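Local structure of cadherin-23 (Mus musculus, 5VH2) at the calcium ion site and the sodium ion site. The protein is a calcium-dependent cadherin that, together with protocadherin-15, forms the tip links pulling on mechanotransduction channels in inner-ear hair cells. Coordinates in Å, arbitrary orientation; residue numbers count along the deposited sequence, not the author numbering.

Site 1 and site 2 share no residue; the centres of their C-alpha atoms lie about 50 Å apart on one elongated chain, roughly the length of one cadherin repeat. Their plan is alike: a linker carbonyl (Glu4 in site 1, Glu109 in site 2), two aspartates with one residue between them (Asp35 and Asp37; in site 2 Asp141, the pair completed by the engineered Asp139), and a further aspartate (Asp87; Asp193). Site 1 caps the N-terminal end of the fragment, at the end of strand 78-87, while site 2 sits where the two repeats join, beside strands 111-113 and 137-139. Sodium is modelled there instead of calcium.

Site 1: the calcium ion site. Residues 2-5, 35-37, 41-42, 87, 93. With CA (calcium ion), chain B.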
ATOM      1  N   ASN A   2      37.562 -27.248  15.171  1.00 29.23           N
ATOM      2  CA  ASN A   2      36.616 -27.555  14.056  1.00 28.30           C
ATOM      3  C   ASN A   2      35.748 -28.852  14.151  1.00 28.68           C
ATOM      4  O   ASN A   2      35.345 -29.390  13.111  1.00 28.24           O
ATOM      5  CB  ASN A   2      37.386 -27.505  12.704  1.00 27.84           C
ATOM      6  CG  ASN A   2      38.577 -28.492  12.626  1.00 28.83           C
ATOM      7  OD1 ASN A   2      38.483 -29.545  12.002  1.00 29.01           O
ATOM      8  ND2 ASN A   2      39.723 -28.094  13.164  1.00 29.47           N
ATOM      9  N   ASP A   3      35.410 -29.350  15.342  1.00 29.51           N
ATOM     10  CA  ASP A   3      34.832 -30.698  15.432  1.00 30.14           C
ATOM     11  C   ASP A   3      33.563 -30.807  14.569  1.00 29.22           C
ATOM     12  O   ASP A   3      33.437 -31.761  13.806  1.00 29.37           O
ATOM     13  CB  ASP A   3      34.676 -31.138  16.908  1.00 31.24           C
ATOM     14  CG  ASP A   3      33.796 -32.414  17.110  1.00 31.86           C
ATOM     15  OD1 ASP A   3      34.084 -33.508  16.547  1.00 32.41           O
ATOM     16  OD2 ASP A   3      32.819 -32.348  17.907  1.00 31.91           O
ATOM     17  N   GLU A   4      32.657 -29.833  14.648  1.00 28.34           N
ATOM     18  CA  GLU A   4      31.627 -29.651  13.600  1.00 27.34           C
ATOM     19  C   GLU A   4      31.181 -28.184  13.423  1.00 26.29           C
ATOM     20  O   GLU A   4      31.465 -27.311  14.245  1.00 26.35           O
ATOM     21  CB  GLU A   4      30.389 -30.519  13.880  1.00 27.63           C
ATOM     22  CG  GLU A   4      29.601 -30.062  15.089  1.00 27.73           C
ATOM     23  CD  GLU A   4      28.824 -31.153  15.732  1.00 28.53           C
ATOM     24  OE1 GLU A   4      27.622 -30.898  15.990  1.00 28.17           O
ATOM     25  OE2 GLU A   4      29.423 -32.234  15.987  1.00 29.56           O
ATOM     26  N   ALA A   5      30.477 -27.937  12.334  1.00 25.43           N
ATOM     27  CA  ALA A   5      29.984 -26.606  12.031  1.00 24.50           C
ATOM     28  C   ALA A   5      28.497 -26.540  12.378  1.00 24.26           C
ATOM     29  O   ALA A   5      27.840 -27.571  12.525  1.00 24.67           O
ATOM     30  CB  ALA A   5      30.195 -26.270  10.566  1.00 23.75           C
ATOM     31  N   ASP A  35      25.172 -26.266  17.297  1.00 25.63           N
ATOM     32  CA  ASP A  35      26.551 -26.735  17.205  1.00 26.14           C
ATOM     33  C   ASP A  35      26.821 -27.507  18.489  1.00 27.27           C
ATOM     34  O   ASP A  35      26.564 -27.006  19.564  1.00 27.51           O
ATOM     35  CB  ASP A  35      27.475 -25.540  17.053  1.00 25.75           C
ATOM     36  CG  ASP A  35      28.862 -25.922  16.589  1.00 26.08           C
ATOM     37  OD1 ASP A  35      29.411 -26.969  16.984  1.00 26.96           O
ATOM     38  OD2 ASP A  35      29.468 -25.119  15.887  1.00 25.55           O
ATOM     39  N   LYS A  36      27.235 -28.762  18.356  1.00 28.00           N
ATOM     40  CA  LYS A  36      27.290 -29.661  19.526  1.00 29.19           C
ATOM     41  C   LYS A  36      28.721 -29.866  20.007  1.00 30.04           C
ATOM     42  O   LYS A  36      28.955 -30.648  20.904  1.00 31.15           O
ATOM     43  CB  LYS A  36      26.602 -30.996  19.232  1.00 29.67           C
ATOM     44  CG  LYS A  36      25.137 -30.816  18.768  1.00 28.92           C
ATOM     45  CD  LYS A  36      24.309 -32.071  18.548  1.00 29.46           C
ATOM     46  CE  LYS A  36      25.092 -33.257  18.003  1.00 30.20           C
ATOM     47  NZ  LYS A  36      25.827 -33.000  16.726  1.00 29.53           N
ATOM     48  N   ASP A  37      29.650 -29.077  19.477  1.00 29.57           N
ATOM     49  CA  ASP A  37      30.920 -28.812  20.155  1.00 30.29           C
ATOM     50  C   ASP A  37      30.672 -28.119  21.456  1.00 30.61           C
ATOM     51  O   ASP A  37      29.758 -27.310  21.555  1.00 29.88           O
ATOM     52  CB  ASP A  37      31.785 -27.872  19.320  1.00 29.59           C
ATOM     53  CG  ASP A  37      32.112 -28.446  17.954  1.00 29.22           C
ATOM     54  OD1 ASP A  37      31.942 -29.660  17.799  1.00 29.76           O
ATOM     55  OD2 ASP A  37      32.468 -27.709  17.018  1.00 28.41           O
ATOM     56  N   GLY A  41      33.427 -23.372  20.659  1.00 29.04           N
ATOM     57  CA  GLY A  41      33.222 -24.116  19.433  1.00 28.48           C
ATOM     58  C   GLY A  41      31.783 -24.471  19.124  1.00 27.85           C
ATOM     59  O   GLY A  41      31.463 -24.733  17.961  1.00 27.16           O
ATOM     60  N   GLY A  42      30.910 -24.402  20.132  1.00 28.08           N
ATOM     61  CA  GLY A  42      29.483 -24.666  19.977  1.00 27.57           C
ATOM     62  C   GLY A  42      28.601 -23.437  20.139  1.00 26.86           C
ATOM     63  O   GLY A  42      27.391 -23.557  20.246  1.00 26.57           O
ATOM     64  N   ASP A  87      30.508 -20.443  14.247  1.00 23.46           N
ATOM     65  CA  ASP A  87      30.881 -20.823  15.626  1.00 24.36           C
ATOM     66  C   ASP A  87      31.988 -19.921  16.202  1.00 24.81           C
ATOM     67  O   ASP A  87      32.616 -19.152  15.470  1.00 24.48           O
ATOM     68  CB  ASP A  87      31.149 -22.327  15.821  1.00 24.99           C
ATOM     69  CG  ASP A  87      32.343 -22.835  15.074  1.00 25.19           C
ATOM     70  OD1 ASP A  87      33.076 -22.016  14.498  1.00 24.89           O
ATOM     71  OD2 ASP A  87      32.505 -24.094  15.047  1.00 25.69           O
ATOM     72  N   ASN A  93      33.813 -21.956  11.864  1.00 23.81           N
ATOM     73  CA  ASN A  93      33.115 -22.721  10.835  1.00 23.33           C
ATOM     74  C   ASN A  93      31.752 -22.084  10.656  1.00 22.64           C
ATOM     75  O   ASN A  93      31.155 -21.668  11.642  1.00 22.78           O
ATOM     76  CB  ASN A  93      32.927 -24.192  11.255  1.00 23.98           C
ATOM     77  CG  ASN A  93      34.247 -24.873  11.608  1.00 24.85           C
ATOM     78  OD1 ASN A  93      35.061 -25.187  10.743  1.00 24.84           O
ATOM     79  ND2 ASN A  93      34.449 -25.127  12.885  1.00 25.68           N
TER
HETATM   80 CA    CA B1401      32.200 -26.016  15.861  1.00 26.83          CA
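The nearly extended backbone at Glu4 (psi 167°) turns its carbonyl to the ion, while the short 3-10 turn 39-42 presents another from the far side. Glu4 O stands 2.2 Å from the calcium CA. Gly41 O is modelled 2.6 Å from CA. Across the other diagonal of this nearly square base, two carboxylates face each other, each by one branch. Asp37 OD2 lies 2.1 Å from CA. Asp87 OD2 is also 2.1 Å from CA. Asp35 caps the pyramid more loosely, OD2 lying 2.9 Å from CA; its CG is anti to the backbone N (chi1 -165°), and its OD1 turns the anti lone pair to Asp37 N. An alanine here would remove the apical carboxylate and the acceptor for Asp37 N, and would probably weaken calcium binding and loosen the turn carrying Asp37.

A second shell fixes the base. Glu4 N donates almost straight to the syn lone pair of Asp37 OD2 at 3.2 Å, so one linker residue both binds the ion and steadies a ligand. Asp87 holds the crowded first torsion (chi1 65°). Asn93 ND2 reaches the syn lone pair of Asp87 OD2 at 3.1 Å, that oxygen lying in the plane of the Asn93 amide. Lys36 turns away from the metal to bridge Glu4 OE1, NZ to OE1 2.9 Å, and its backbone N meets the same oxygen from above the carboxylate plane. In this DXD-type cadherin site, calcium ties the N-terminal linker segment to the tip of the repeat, which likely stiffens the junction with the preceding repeat in the full protein.

Site 2: the sodium ion site. Residues 107-111, 139-141, 143-144, 193, 195. With NA (sodium ion), chain C.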
ATOM      1  N   LEU A 107      -4.565  -1.894   3.043  1.00 28.63           N
ATOM      2  CA  LEU A 107      -5.076  -0.650   2.509  1.00 29.64           C
ATOM      3  C   LEU A 107      -4.375   0.540   3.161  1.00 29.68           C
ATOM      4  O   LEU A 107      -4.836   1.079   4.170  1.00 30.00           O
ATOM      5  CB  LEU A 107      -6.571  -0.587   2.745  1.00 30.52           C
ATOM      6  CG  LEU A 107      -7.347   0.445   1.927  1.00 31.77           C
ATOM      7  CD1 LEU A 107      -7.529   0.056   0.458  1.00 32.13           C
ATOM      8  CD2 LEU A 107      -8.698   0.629   2.594  1.00 32.56           C
ATOM      9  N   ASP A 108      -3.268   0.955   2.549  1.00 35.31           N
ATOM     10  CA  ASP A 108      -2.439   2.060   3.041  1.00 35.98           C
ATOM     11  C   ASP A 108      -2.043   3.079   1.950  1.00 34.58           C
ATOM     12  O   ASP A 108      -1.111   3.848   2.131  1.00 35.18           O
ATOM     13  CB  ASP A 108      -1.173   1.482   3.676  1.00 37.69           C
ATOM     14  CG  ASP A 108      -0.254   0.790   2.665  1.00 37.10           C
ATOM     15  OD1 ASP A 108      -0.721   0.343   1.594  1.00 35.61           O
ATOM     16  OD2 ASP A 108       0.949   0.669   2.943  1.00 38.26           O
ATOM     17  N   GLU A 109      -2.743   3.077   0.824  1.00 32.91           N
ATOM     18  CA  GLU A 109      -2.354   3.926  -0.305  1.00 31.73           C
ATOM     19  C   GLU A 109      -3.548   4.690  -0.835  1.00 30.49           C
ATOM     20  O   GLU A 109      -4.674   4.355  -0.517  1.00 30.36           O
ATOM     21  CB  GLU A 109      -1.728   3.114  -1.450  1.00 31.03           C
ATOM     22  CG  GLU A 109      -0.505   2.309  -1.090  1.00 32.18           C
ATOM     23  CD  GLU A 109       0.698   3.163  -0.796  1.00 33.07           C
ATOM     24  OE1 GLU A 109       1.719   2.590  -0.392  1.00 34.26           O
ATOM     25  OE2 GLU A 109       0.626   4.391  -0.963  1.00 32.72           O
ATOM     26  N   ALA A 110      -3.267   5.684  -1.686  1.00 29.70           N
ATOM     27  CA  ALA A 110      -4.280   6.601  -2.199  1.00 28.71           C
ATOM     28  C   ALA A 110      -5.001   5.990  -3.410  1.00 27.47           C
ATOM     29  O   ALA A 110      -5.210   4.762  -3.456  1.00 27.50           O
ATOM     30  CB  ALA A 110      -3.639   7.954  -2.532  1.00 28.69           C
ATOM     31  N   VAL A 111      -5.420   6.832  -4.356  1.00 26.57           N
ATOM     32  CA  VAL A 111      -6.258   6.421  -5.467  1.00 25.58           C
ATOM     33  C   VAL A 111      -5.904   7.266  -6.683  1.00 24.97           C
ATOM     34  O   VAL A 111      -5.722   8.486  -6.541  1.00 25.14           O
ATOM     35  CB  VAL A 111      -7.714   6.754  -5.148  1.00 25.35           C
ATOM     36  CG1 VAL A 111      -8.589   6.382  -6.321  1.00 24.52           C
ATOM     37  CG2 VAL A 111      -8.151   6.059  -3.863  1.00 26.15           C
ATOM     38  N   ASP A 139      -8.326   2.253  -7.007  1.00 24.85           N
ATOM     39  CA  ASP A 139      -7.585   2.081  -5.769  1.00 25.74           C
ATOM     40  C   ASP A 139      -6.175   1.574  -6.080  1.00 25.91           C
ATOM     41  O   ASP A 139      -5.994   0.456  -6.580  1.00 25.90           O
ATOM     42  CB  ASP A 139      -8.321   1.067  -4.884  1.00 26.52           C
ATOM     43  CG  ASP A 139      -7.592   0.738  -3.626  1.00 27.69           C
ATOM     44  OD1 ASP A 139      -6.837   1.607  -3.150  1.00 27.95           O
ATOM     45  OD2 ASP A 139      -7.809  -0.383  -3.117  1.00 28.48           O
ATOM     46  N   ILE A 140      -5.183   2.396  -5.748  1.00 26.20           N
ATOM     47  CA  ILE A 140      -3.782   1.993  -5.864  1.00 26.62           C
ATOM     48  C   ILE A 140      -3.538   0.649  -5.188  1.00 27.47           C
ATOM     49  O   ILE A 140      -2.867  -0.189  -5.752  1.00 27.46           O
ATOM     50  CB  ILE A 140      -2.833   3.066  -5.284  1.00 27.22           C
ATOM     51  CG1 ILE A 140      -2.816   4.307  -6.202  1.00 26.46           C
ATOM     52  CG2 ILE A 140      -1.423   2.514  -5.105  1.00 28.02           C
ATOM     53  CD1 ILE A 140      -2.217   5.548  -5.571  1.00 27.10           C
ATOM     54  N   ASP A 141      -4.109   0.444  -4.005  1.00 28.30           N
ATOM     55  CA  ASP A 141      -3.931  -0.805  -3.246  1.00 29.40           C
ATOM     56  C   ASP A 141      -4.480  -2.055  -3.923  1.00 29.08           C
ATOM     57  O   ASP A 141      -4.085  -3.167  -3.557  1.00 29.96           O
ATOM     58  CB  ASP A 141      -4.588  -0.709  -1.861  1.00 30.48           C
ATOM     59  CG  ASP A 141      -3.893   0.264  -0.944  1.00 31.30           C
ATOM     60  OD1 ASP A 141      -2.811  -0.065  -0.389  1.00 32.42           O
ATOM     61  OD2 ASP A 141      -4.454   1.370  -0.760  1.00 30.93           O
ATOM     62  N   LEU A 143      -7.416  -3.315  -3.594  1.00 29.41           N
ATOM     63  CA  LEU A 143      -8.264  -4.043  -2.655  1.00 30.57           C
ATOM     64  C   LEU A 143      -9.731  -3.618  -2.757  1.00 30.19           C
ATOM     65  O   LEU A 143     -10.601  -4.470  -2.863  1.00 30.61           O
ATOM     66  CB  LEU A 143      -7.771  -3.813  -1.246  1.00 31.86           C
ATOM     67  CG  LEU A 143      -6.337  -4.264  -0.897  1.00 32.68           C
ATOM     68  CD1 LEU A 143      -5.904  -3.641   0.400  1.00 33.87           C
ATOM     69  CD2 LEU A 143      -6.246  -5.768  -0.757  1.00 33.72           C
ATOM     70  N   ASN A 144      -9.995  -2.314  -2.771  1.00 29.48           N
ATOM     71  CA  ASN A 144     -11.355  -1.792  -2.635  1.00 29.34           C
ATOM     72  C   ASN A 144     -11.914  -1.084  -3.877  1.00 28.02           C
ATOM     73  O   ASN A 144     -11.199  -0.584  -4.744  1.00 27.12           O
ATOM     74  CB  ASN A 144     -11.423  -0.814  -1.440  1.00 29.88           C
ATOM     75  CG  ASN A 144     -11.280  -1.508  -0.100  1.00 31.53           C
ATOM     76  OD1 ASN A 144     -11.162  -2.728  -0.043  1.00 32.28           O
ATOM     77  ND2 ASN A 144     -11.289  -0.742   0.973  1.00 32.21           N
ATOM     78  N   ASP A 193     -11.571   5.367  -0.810  1.00 28.02           N
ATOM     79  CA  ASP A 193     -11.279   3.925  -0.943  1.00 28.37           C
ATOM     80  C   ASP A 193     -11.580   3.153   0.351  1.00 29.78           C
ATOM     81  O   ASP A 193     -11.339   1.937   0.442  1.00 30.38           O
ATOM     82  CB  ASP A 193      -9.802   3.693  -1.343  1.00 28.29           C
ATOM     83  CG  ASP A 193      -8.815   4.197  -0.292  1.00 29.28           C
ATOM     84  OD1 ASP A 193      -9.183   4.976   0.627  1.00 29.86           O
ATOM     85  OD2 ASP A 193      -7.650   3.786  -0.427  1.00 29.56           O
ATOM     86  N   GLY A 195      -9.949   4.081   3.020  1.00 32.46           N
ATOM     87  CA  GLY A 195      -8.616   4.022   3.557  1.00 33.44           C
ATOM     88  C   GLY A 195      -8.288   5.202   4.457  1.00 34.24           C
ATOM     89  O   GLY A 195      -9.140   6.083   4.696  1.00 33.97           O
TER
HETATM   90 NA    NA C1404      -5.932   3.128  -2.091  1.00 28.70          NA
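Two consecutive carbonyls and three aspartates cage the sodium as a rough trigonal bipyramid. The tight side is the firmly held carboxylate of engineered Asp139 (serine in nature) together with the linker carbonyls. Asp139 puts OD1 2.1 Å from NA. Glu109 O approaches from the opposite end of the long axis, 2.4 Å from NA. Ala110 O fills an equatorial corner 2.2 Å from NA. Asp139 comes in with CG anti to the backbone N (chi1 176°), and its other branch is gripped twice. Asn144 N runs straight to the anti lone pair of Asp139 OD2 at 2.9 Å, and Leu143 N meets that oxygen from above the carboxylate plane. This pair holds the carboxylate against rotation.

Asp193 and Asp141 take the remaining equatorial corners. Asp193 OD2 lies 2.5 Å from NA, its CG in the crowded position between backbone N and carbonyl carbon (chi1 63°), while Gly195 N touches OD1 from above the plane. Asp141 OD2 is modelled farther out, 2.7 Å from NA, and is also drawn towards the linker. Glu109 N donates to the syn lone pair of Asp141 OD2 at 2.9 Å, and Asp108 N reaches OD1 from above. The loose side is lined by methyls that cannot serve as ligands: Val111 CG2 faces Asp141 across the ion, 4.1 Å from NA, and the CD1 methyl of Leu107 lies opposite the Ala110 carbonyl. Waters may be unseen at this resolution, so the shell could be fuller than modelled.

Asn144 ND2 donates nearly along the C=O axis of Asp193, joining the loops behind the two aspartates. Because Asp141 and Glu109 also serve neighbouring calcium sites, in this engineered form the cation closes a row of ions between linker and second repeat and is likely to stiffen the EC12-13 junction under tension.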